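Local coordinates for glycoside hydrolase family protein (Novosphingobium sp. PP1Y, PDB 6Q2F) that probably hydrolyses glycosides by removing terminal alpha-L-rhamnose units, acting as an alpha-L-rhamnosidase, at residues L153-T158 / G178-L183; K859-A864 / L872-V877; V1022-G1027 / A1125-S1130. All coordinates share one frame; numbering follows the deposited sequence.

The three interactions follow one another along a single chain, each closing before the next opens, and each belongs to a different sheet. Interaction 1 joins an outermost strand, 151-160, of a four-stranded antiparallel sheet to a loop. Interaction 2 joins strand 860-863 of a mixed alpha/beta sheet to the end of helix 868-874. Interaction 3 brings the end of helix 1020-1023 and the turn after it against the loop before strand 1131-1140, in what is probably a galactose-binding-like domain; its segments lead into strands 1028-1037 and 1131-1140, of different sheets. Their centres lie 53 to 60 Å apart, and interactions 1 and 3 sit on opposite sides of the chain's centre. The contacts thus sample three well-separated parts of a multidomain enzyme.

Interaction 1 of 3, residues L153-T158 / G178-L183; sequences LVWSET and GPFQTL
Gln181 meets Trp155 through its side-chain amide, which binds both the N-H and the C=O of that one residue. Trp155 N donates to Gln181 OE1 over 3.1 Å, and Gln181 NE2 returns a bond of 3.0 Å to Trp155 O. Both are fairly straight, and together they fix the rotation of the amide. The bend at chi2 (-73°) folds the glutamine chain so that its amide can turn to the strand. The packing is tightest round this pair. The indole, swung between its own backbone N and carbonyl carbon, presents one face to Gln181 NE2, which stands 3.2 Å above the ring plane near the rim, ring and amide planes being 31° apart. Val154 CB packs on the amide oxygen, 3.2 Å from Gln181 OE1. Further along the indole, Trp155 CH2 meets Phe180 CE2 at 3.8 Å, the ring planes 87° apart. The looser part is bridged by one water, which gives a hydrogen to Leu153 O and accepts one from Gln181 N. The backbone of Val154 and Ser156 pairs with strand 436-447, whereas Gln181 serves Trp155 on the edge that this strand does not use. A type II' turn, Phe180 to Leu183, with Gln181 as its second residue, thus gives one residue on the outer edge of a four-stranded antiparallel sheet a side-chain amide as its partner, in place of another strand.

Interaction 2 of 3, residues K859-A864 / L872-V877; sequences KGRVIA and LQAMDV
Arg861 reaches past Ile863 to the end of a helix, where its guanidinium meets Ala874 O near the edge of the group. The chain runs fully extended, with CG anti to the backbone N (chi1 178°), and this carries the charge from the strand to the helix end. NH1 donates to Ala874 O over 3.2 Å; NH2 adds a weak bond of 3.3 Å to the same oxygen. The fork is imperfect: NH1 sits above the carbonyl plane, 43° out of it. A salt bridge from Arg861 NE to Asp854 OD1 gives the group a second partner and probably helps to offset the nearby Arg856. Over one face of the guanidinium, Ile863 CD1 lies 3.7 Å from its plane, offset toward the rim. Met875, present as selenomethionine, crosses Ile863 at a slant: its CE approaches Ile863 CD1 at 3.7 Å, and its CG lies 3.9 Å from Arg861 NH1. Met875 thus touches both the arginine and the isoleucine, and it also packs on Thr818 and Val820. The positive group probably suits the negative end of the helix dipole. Asp876, with positive phi, completes the Schellman C-cap of helix 868-874, packed against strand 860-863 of a mixed alpha/beta sheet, parallel to strand 818-820 and antiparallel to 854-857.

Interaction 3 of 3, residues V1022-G1027 / A1125-S1130; sequences VKYFSG and APLRPS
Lys1023 and Tyr1024 receive the side chain of Leu1127 where the two segments meet, in what is probably a galactose-binding-like domain, whose two antiparallel sheets are consistent with a jelly-roll sandwich. The lysine can be followed outward. Its CB points away from the loop 1125-1130, but with chi1 at 174° the chain runs on extended past Leu1127. CG is the first atom to matter: it lies over the centre of the Tyr1024 ring and, roughly at right angles to that, 3.6 Å from Leu1127 CD1. CD carries the chain forward, and CE comes within 3.9 Å of the same methyl. There the chain bends (chi4 58°), bringing NZ to 3.4 Å from Leu1127 CD1, while the ammonium is held by the backbone oxygen of Asp1015. The second methyl, Leu1127 CD2, meets the tyrosine at its edge, 3.8 Å from CE1 and close to the ring plane. Helix 1099-1105 adds Asn1100 and Ile1103 against the same leucine. Away from the leucine the segments are joined by water: one molecule accepts a bond from Ser1130 OG and gives its two hydrogens to Lys1023 O, at 2.8 Å, and to Phe1025 O, at 2.6 Å.

Interaction 1 of 3, residues L153-T158 / G178-L183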
loop_
_atom_site.group_PDB
_atom_site.type_symbol
_atom_site.label_atom_id
_atom_site.label_comp_id
_atom_site.label_asym_id
_atom_site.label_seq_id
_atom_site.Cartn_x
_atom_site.Cartn_y
_atom_site.Cartn_z
ATOM N N LEU A 153 1.299 -11.828 23.809
ATOM C CA LEU A 153 1.342 -12.929 24.761
ATOM C C LEU A 153 2.692 -12.960 25.481
ATOM O O LEU A 153 3.741 -12.748 24.868
ATOM C CB LEU A 153 1.086 -14.250 24.023
ATOM C CG LEU A 153 0.711 -15.513 24.808
ATOM C CD1 LEU A 153 -0.671 -15.387 25.434
ATOM C CD2 LEU A 153 0.783 -16.747 23.905
ATOM N N VAL A 154 2.660 -13.213 26.797
ATOM C CA VAL A 154 3.860 -13.359 27.620
ATOM C C VAL A 154 3.628 -14.536 28.556
ATOM O O VAL A 154 2.500 -14.995 28.740
ATOM C CB VAL A 154 4.204 -12.093 28.446
ATOM C CG1 VAL A 154 4.737 -10.961 27.543
ATOM C CG2 VAL A 154 2.986 -11.639 29.204
ATOM N N TRP A 155 4.706 -15.019 29.174
ATOM C CA TRP A 155 4.554 -16.231 29.966
ATOM C C TRP A 155 5.693 -16.374 30.955
ATOM O O TRP A 155 6.793 -15.859 30.736
ATOM C CB TRP A 155 4.498 -17.487 29.082
ATOM C CG TRP A 155 5.687 -17.615 28.196
ATOM C CD1 TRP A 155 6.842 -18.281 28.465
ATOM C CD2 TRP A 155 5.841 -17.049 26.890
ATOM N NE1 TRP A 155 7.714 -18.160 27.407
ATOM C CE2 TRP A 155 7.118 -17.409 26.425
ATOM C CE3 TRP A 155 5.021 -16.274 26.075
ATOM C CZ2 TRP A 155 7.601 -17.022 25.167
ATOM C CZ3 TRP A 155 5.504 -15.876 24.816
ATOM C CH2 TRP A 155 6.788 -16.253 24.386
ATOM N N SER A 156 5.401 -17.089 32.043
ATOM C CA SER A 156 6.401 -17.661 32.925
ATOM C C SER A 156 6.248 -19.174 32.900
ATOM O O SER A 156 5.184 -19.700 32.560
ATOM C CB SER A 156 6.262 -17.154 34.363
ATOM O OG SER A 156 5.163 -17.788 34.991
ATOM N N GLU A 157 7.328 -19.856 33.234
ATOM C CA GLU A 157 7.403 -21.296 33.241
ATOM C C GLU A 157 7.893 -21.895 34.532
ATOM O O GLU A 157 8.767 -21.387 35.166
ATOM C CB GLU A 157 8.406 -21.713 32.239
ATOM C CG GLU A 157 7.890 -21.956 30.872
ATOM C CD GLU A 157 8.874 -22.757 30.080
ATOM O OE1 GLU A 157 9.633 -23.548 30.699
ATOM O OE2 GLU A 157 8.892 -22.594 28.847
ATOM N N THR A 158 7.332 -23.018 34.899
ATOM C CA THR A 158 7.740 -23.673 36.132
ATOM C C THR A 158 7.740 -25.179 35.904
ATOM O O THR A 158 7.068 -25.688 35.005
ATOM C CB THR A 158 6.811 -23.282 37.300
ATOM O OG1 THR A 158 6.693 -21.854 37.351
ATOM C CG2 THR A 158 7.374 -23.751 38.627
ATOM N N GLY A 178 6.282 -3.423 25.600
ATOM C CA GLY A 178 7.324 -3.745 24.655
ATOM C C GLY A 178 6.902 -4.884 23.750
ATOM O O GLY A 178 5.749 -5.313 23.777
ATOM N N PRO A 179 7.835 -5.397 22.929
ATOM C CA PRO A 179 7.444 -6.319 21.851
ATOM C C PRO A 179 7.434 -7.790 22.246
ATOM O O PRO A 179 6.825 -8.612 21.550
ATOM C CB PRO A 179 8.504 -6.053 20.772
ATOM C CG PRO A 179 9.726 -5.664 21.557
ATOM C CD PRO A 179 9.202 -4.873 22.740
ATOM N N PHE A 180 8.186 -8.158 23.269
ATOM C CA PHE A 180 8.278 -9.546 23.644
ATOM C C PHE A 180 8.793 -9.754 25.051
ATOM O O PHE A 180 9.796 -9.202 25.401
ATOM C CB PHE A 180 9.219 -10.184 22.661
ATOM C CG PHE A 180 9.478 -11.611 22.898
ATOM C CD1 PHE A 180 10.479 -12.004 23.733
ATOM C CD2 PHE A 180 8.753 -12.559 22.243
ATOM C CE1 PHE A 180 10.734 -13.318 23.933
ATOM C CE2 PHE A 180 8.992 -13.884 22.440
ATOM C CZ PHE A 180 9.988 -14.263 23.286
ATOM N N GLN A 181 8.100 -10.547 25.842
ATOM C CA GLN A 181 8.519 -10.848 27.194
ATOM C C GLN A 181 8.929 -9.614 27.974
ATOM O O GLN A 181 8.147 -8.740 28.219
ATOM C CB GLN A 181 9.526 -11.990 27.266
ATOM C CG GLN A 181 8.991 -13.346 26.872
ATOM C CD GLN A 181 8.076 -13.947 27.906
ATOM O OE1 GLN A 181 7.130 -13.358 28.295
ATOM N NE2 GLN A 181 8.400 -15.113 28.363
ATOM N N THR A 182 10.182 -9.588 28.383
ATOM C CA THR A 182 10.742 -8.484 29.128
ATOM C C THR A 182 11.306 -7.335 28.309
ATOM O O THR A 182 11.715 -6.372 28.872
ATOM C CB THR A 182 11.901 -8.950 30.031
ATOM O OG1 THR A 182 12.821 -9.705 29.271
ATOM C CG2 THR A 182 11.421 -9.801 31.106
ATOM N N LEU A 183 11.332 -7.442 26.998
ATOM C CA LEU A 183 11.938 -6.413 26.161
ATOM C C LEU A 183 11.187 -5.090 26.267
ATOM O O LEU A 183 9.955 -5.048 26.287
ATOM C CB LEU A 183 11.974 -6.876 24.700
ATOM C CG LEU A 183 12.895 -8.064 24.425
ATOM C CD1 LEU A 183 13.002 -8.305 22.924
ATOM C CD2 LEU A 183 14.272 -7.797 25.040
HETATM O O HOH W 1 6.439 -12.326 24.696
#

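Interaction 2 of 3, residues K859-A864 / L872-V877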
loop_
_atom_site.group_PDB
_atom_site.type_symbol
_atom_site.label_atom_id
_atom_site.label_comp_id
_atom_site.label_asym_id
_atom_site.label_seq_id
_atom_site.Cartn_x
_atom_site.Cartn_y
_atom_site.Cartn_z
ATOM N N LYS A 859 -19.968 -30.385 -14.199
ATOM C CA LYS A 859 -20.275 -29.602 -15.386
ATOM C C LYS A 859 -19.160 -28.630 -15.762
ATOM O O LYS A 859 -19.310 -27.905 -16.746
ATOM C CB LYS A 859 -21.590 -28.841 -15.191
ATOM C CG LYS A 859 -22.726 -29.733 -14.690
ATOM C CD LYS A 859 -24.080 -29.125 -15.021
ATOM C CE LYS A 859 -24.985 -29.062 -13.802
ATOM N NZ LYS A 859 -26.282 -29.754 -14.034
ATOM N N GLY A 860 -18.048 -28.608 -15.024
ATOM C CA GLY A 860 -16.987 -27.652 -15.238
ATOM C C GLY A 860 -15.707 -28.281 -15.753
ATOM O O GLY A 860 -15.703 -29.368 -16.348
ATOM N N ARG A 861 -14.592 -27.600 -15.490
ATOM C CA ARG A 861 -13.347 -27.964 -16.147
ATOM C C ARG A 861 -12.162 -27.479 -15.331
ATOM O O ARG A 861 -12.175 -26.370 -14.805
ATOM C CB ARG A 861 -13.319 -27.375 -17.561
ATOM C CG ARG A 861 -12.060 -27.627 -18.348
ATOM C CD ARG A 861 -12.199 -26.981 -19.711
ATOM N NE ARG A 861 -11.132 -27.364 -20.627
ATOM C CZ ARG A 861 -11.006 -26.868 -21.852
ATOM N NH1 ARG A 861 -11.884 -25.975 -22.290
ATOM N NH2 ARG A 861 -10.001 -27.252 -22.627
ATOM N N VAL A 862 -11.138 -28.315 -15.235
ATOM C CA VAL A 862 -9.909 -28.004 -14.518
ATOM C C VAL A 862 -8.763 -28.217 -15.492
ATOM O O VAL A 862 -8.523 -29.347 -15.938
ATOM C CB VAL A 862 -9.720 -28.877 -13.268
ATOM C CG1 VAL A 862 -8.356 -28.593 -12.620
ATOM C CG2 VAL A 862 -10.853 -28.659 -12.277
ATOM N N ILE A 863 -8.053 -27.141 -15.816
ATOM C CA ILE A 863 -6.893 -27.184 -16.700
ATOM C C ILE A 863 -5.645 -27.089 -15.822
ATOM O O ILE A 863 -5.375 -26.047 -15.218
ATOM C CB ILE A 863 -6.944 -26.060 -17.740
ATOM C CG1 ILE A 863 -8.272 -26.115 -18.493
ATOM C CG2 ILE A 863 -5.774 -26.167 -18.701
ATOM C CD1 ILE A 863 -8.424 -25.025 -19.551
ATOM N N ALA A 864 -4.884 -28.181 -15.742
ATOM C CA ALA A 864 -3.741 -28.282 -14.836
ATOM C C ALA A 864 -2.527 -27.616 -15.478
ATOM O O ALA A 864 -1.558 -28.247 -15.894
ATOM C CB ALA A 864 -3.469 -29.741 -14.476
ATOM N N LEU A 872 -6.765 -20.000 -21.565
ATOM C CA LEU A 872 -7.866 -19.221 -22.125
ATOM C C LEU A 872 -8.040 -19.517 -23.612
ATOM O O LEU A 872 -9.169 -19.576 -24.123
ATOM C CB LEU A 872 -7.614 -17.735 -21.885
ATOM C CG LEU A 872 -7.756 -17.306 -20.422
ATOM C CD1 LEU A 872 -7.183 -15.905 -20.177
ATOM C CD2 LEU A 872 -9.228 -17.383 -20.035
ATOM N N GLN A 873 -6.933 -19.716 -24.319
ATOM C CA GLN A 873 -7.012 -20.132 -25.713
ATOM C C GLN A 873 -7.730 -21.473 -25.835
ATOM O O GLN A 873 -8.609 -21.644 -26.689
ATOM C CB GLN A 873 -5.604 -20.196 -26.300
ATOM C CG GLN A 873 -5.523 -20.326 -27.814
ATOM C CD GLN A 873 -4.097 -20.135 -28.298
ATOM O OE1 GLN A 873 -3.839 -19.391 -29.250
ATOM N NE2 GLN A 873 -3.156 -20.784 -27.617
ATOM N N ALA A 874 -7.398 -22.425 -24.956
ATOM C CA ALA A 874 -8.050 -23.731 -25.008
ATOM C C ALA A 874 -9.504 -23.690 -24.564
ATOM O O ALA A 874 -10.211 -24.689 -24.734
ATOM C CB ALA A 874 -7.283 -24.743 -24.156
HETATM N N MSE A 875 -9.952 -22.588 -23.980
HETATM C CA MSE A 875 -11.359 -22.398 -23.644
HETATM C C MSE A 875 -12.075 -21.619 -24.725
HETATM O O MSE A 875 -13.250 -21.288 -24.581
HETATM C CB MSE A 875 -11.509 -21.621 -22.326
HETATM C CG MSE A 875 -11.015 -22.339 -21.110
HETATM SE SE MSE A 875 -10.923 -21.072 -19.600
HETATM C CE MSE A 875 -9.106 -21.410 -19.242
ATOM N N ASP A 876 -11.339 -21.282 -25.781
ATOM C CA ASP A 876 -11.869 -20.500 -26.895
ATOM C C ASP A 876 -12.305 -19.110 -26.429
ATOM O O ASP A 876 -13.325 -18.579 -26.867
ATOM C CB ASP A 876 -13.023 -21.239 -27.590
ATOM C CG ASP A 876 -13.386 -20.630 -28.935
ATOM O OD1 ASP A 876 -12.468 -20.162 -29.648
ATOM O OD2 ASP A 876 -14.587 -20.613 -29.283
ATOM N N VAL A 877 -11.529 -18.516 -25.524
ATOM C CA VAL A 877 -11.776 -17.155 -25.063
ATOM C C VAL A 877 -10.794 -16.237 -25.775
ATOM O O VAL A 877 -9.588 -16.279 -25.509
ATOM C CB VAL A 877 -11.655 -17.035 -23.540
ATOM C CG1 VAL A 877 -11.882 -15.594 -23.111
ATOM C CG2 VAL A 877 -12.679 -17.933 -22.875
#

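Interaction 3 of 3, residues V1022-G1027 / A1125-S1130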
loop_
_atom_site.group_PDB
_atom_site.type_symbol
_atom_site.label_atom_id
_atom_site.label_comp_id
_atom_site.label_asym_id
_atom_site.label_seq_id
_atom_site.Cartn_x
_atom_site.Cartn_y
_atom_site.Cartn_z
ATOM N N VAL A 1022 15.327 37.380 -14.900
ATOM C CA VAL A 1022 14.667 36.533 -15.891
ATOM C C VAL A 1022 15.155 35.093 -15.772
ATOM O O VAL A 1022 14.357 34.148 -15.778
ATOM C CB VAL A 1022 14.894 37.091 -17.314
ATOM C CG1 VAL A 1022 14.380 36.126 -18.362
ATOM C CG2 VAL A 1022 14.217 38.450 -17.477
ATOM N N LYS A 1023 16.475 34.917 -15.640
ATOM C CA LYS A 1023 17.079 33.590 -15.551
ATOM C C LYS A 1023 16.413 32.739 -14.475
ATOM O O LYS A 1023 16.096 31.564 -14.696
ATOM C CB LYS A 1023 18.574 33.750 -15.262
ATOM C CG LYS A 1023 19.367 32.475 -15.002
ATOM C CD LYS A 1023 20.858 32.810 -14.835
ATOM C CE LYS A 1023 21.700 31.574 -14.533
ATOM N NZ LYS A 1023 21.569 30.541 -15.596
ATOM N N TYR A 1024 16.199 33.321 -13.297
ATOM C CA TYR A 1024 15.720 32.581 -12.144
ATOM C C TYR A 1024 14.228 32.752 -11.927
ATOM O O TYR A 1024 13.729 32.432 -10.851
ATOM C CB TYR A 1024 16.496 33.010 -10.904
ATOM C CG TYR A 1024 17.978 32.693 -10.975
ATOM C CD1 TYR A 1024 18.418 31.378 -11.056
ATOM C CD2 TYR A 1024 18.935 33.702 -10.951
ATOM C CE1 TYR A 1024 19.770 31.072 -11.111
ATOM C CE2 TYR A 1024 20.299 33.407 -11.007
ATOM C CZ TYR A 1024 20.702 32.090 -11.083
ATOM O OH TYR A 1024 22.043 31.776 -11.139
ATOM N N PHE A 1025 13.501 33.230 -12.927
ATOM C CA PHE A 1025 12.085 33.503 -12.743
ATOM C C PHE A 1025 11.296 32.211 -12.534
ATOM O O PHE A 1025 11.472 31.228 -13.259
ATOM C CB PHE A 1025 11.526 34.268 -13.940
ATOM C CG PHE A 1025 10.030 34.431 -13.907
ATOM C CD1 PHE A 1025 9.438 35.367 -13.068
ATOM C CD2 PHE A 1025 9.214 33.647 -14.713
ATOM C CE1 PHE A 1025 8.065 35.527 -13.050
ATOM C CE2 PHE A 1025 7.837 33.802 -14.692
ATOM C CZ PHE A 1025 7.263 34.741 -13.858
ATOM N N SER A 1026 10.436 32.223 -11.515
ATOM C CA SER A 1026 9.424 31.198 -11.278
ATOM C C SER A 1026 8.074 31.896 -11.216
ATOM O O SER A 1026 7.897 32.839 -10.437
ATOM C CB SER A 1026 9.688 30.428 -9.972
ATOM O OG SER A 1026 10.810 29.562 -10.096
ATOM N N GLY A 1027 7.132 31.450 -12.024
ATOM C CA GLY A 1027 5.824 32.075 -12.029
ATOM C C GLY A 1027 5.216 31.997 -13.420
ATOM O O GLY A 1027 5.489 31.065 -14.176
ATOM N N ALA A 1125 22.813 24.080 -8.372
ATOM C CA ALA A 1125 21.805 23.209 -8.955
ATOM C C ALA A 1125 21.509 23.618 -10.392
ATOM O O ALA A 1125 21.434 24.820 -10.687
ATOM C CB ALA A 1125 20.524 23.226 -8.123
ATOM N N PRO A 1126 21.394 22.664 -11.307
ATOM C CA PRO A 1126 21.073 23.009 -12.694
ATOM C C PRO A 1126 19.642 23.521 -12.793
ATOM O O PRO A 1126 18.725 22.976 -12.170
ATOM C CB PRO A 1126 21.251 21.677 -13.428
ATOM C CG PRO A 1126 20.960 20.650 -12.380
ATOM C CD PRO A 1126 21.495 21.213 -11.093
ATOM N N LEU A 1127 19.458 24.591 -13.565
ATOM C CA LEU A 1127 18.122 25.146 -13.749
ATOM C C LEU A 1127 17.265 24.244 -14.637
ATOM O O LEU A 1127 17.768 23.433 -15.413
ATOM C CB LEU A 1127 18.193 26.539 -14.364
ATOM C CG LEU A 1127 18.926 27.600 -13.556
ATOM C CD1 LEU A 1127 18.896 28.931 -14.315
ATOM C CD2 LEU A 1127 18.292 27.736 -12.191
ATOM N N ARG A 1128 15.931 24.387 -14.497
ATOM C CA ARG A 1128 15.043 23.700 -15.425
ATOM C C ARG A 1128 14.772 24.591 -16.636
ATOM O O ARG A 1128 14.699 25.814 -16.500
ATOM C CB ARG A 1128 13.718 23.339 -14.747
ATOM C CG ARG A 1128 13.823 22.203 -13.724
ATOM C CD ARG A 1128 12.545 22.017 -12.928
ATOM N NE ARG A 1128 11.382 21.845 -13.791
ATOM C CZ ARG A 1128 10.632 20.745 -13.861
ATOM N NH1 ARG A 1128 10.907 19.681 -13.105
ATOM N NH2 ARG A 1128 9.591 20.719 -14.686
ATOM N N PRO A 1129 14.622 24.035 -17.834
ATOM C CA PRO A 1129 14.255 24.877 -18.979
ATOM C C PRO A 1129 12.978 25.643 -18.655
ATOM O O PRO A 1129 12.042 25.095 -18.068
ATOM C CB PRO A 1129 14.048 23.868 -20.115
ATOM C CG PRO A 1129 14.764 22.616 -19.658
ATOM C CD PRO A 1129 14.582 22.601 -18.170
ATOM N N SER A 1130 12.961 26.928 -19.012
ATOM C CA SER A 1130 11.906 27.828 -18.577
ATOM C C SER A 1130 11.359 28.646 -19.744
ATOM O O SER A 1130 12.111 29.071 -20.631
ATOM C CB SER A 1130 12.436 28.771 -17.487
ATOM O OG SER A 1130 11.380 29.545 -16.960
HETATM O O HOH W 2 13.399 30.720 -14.898
#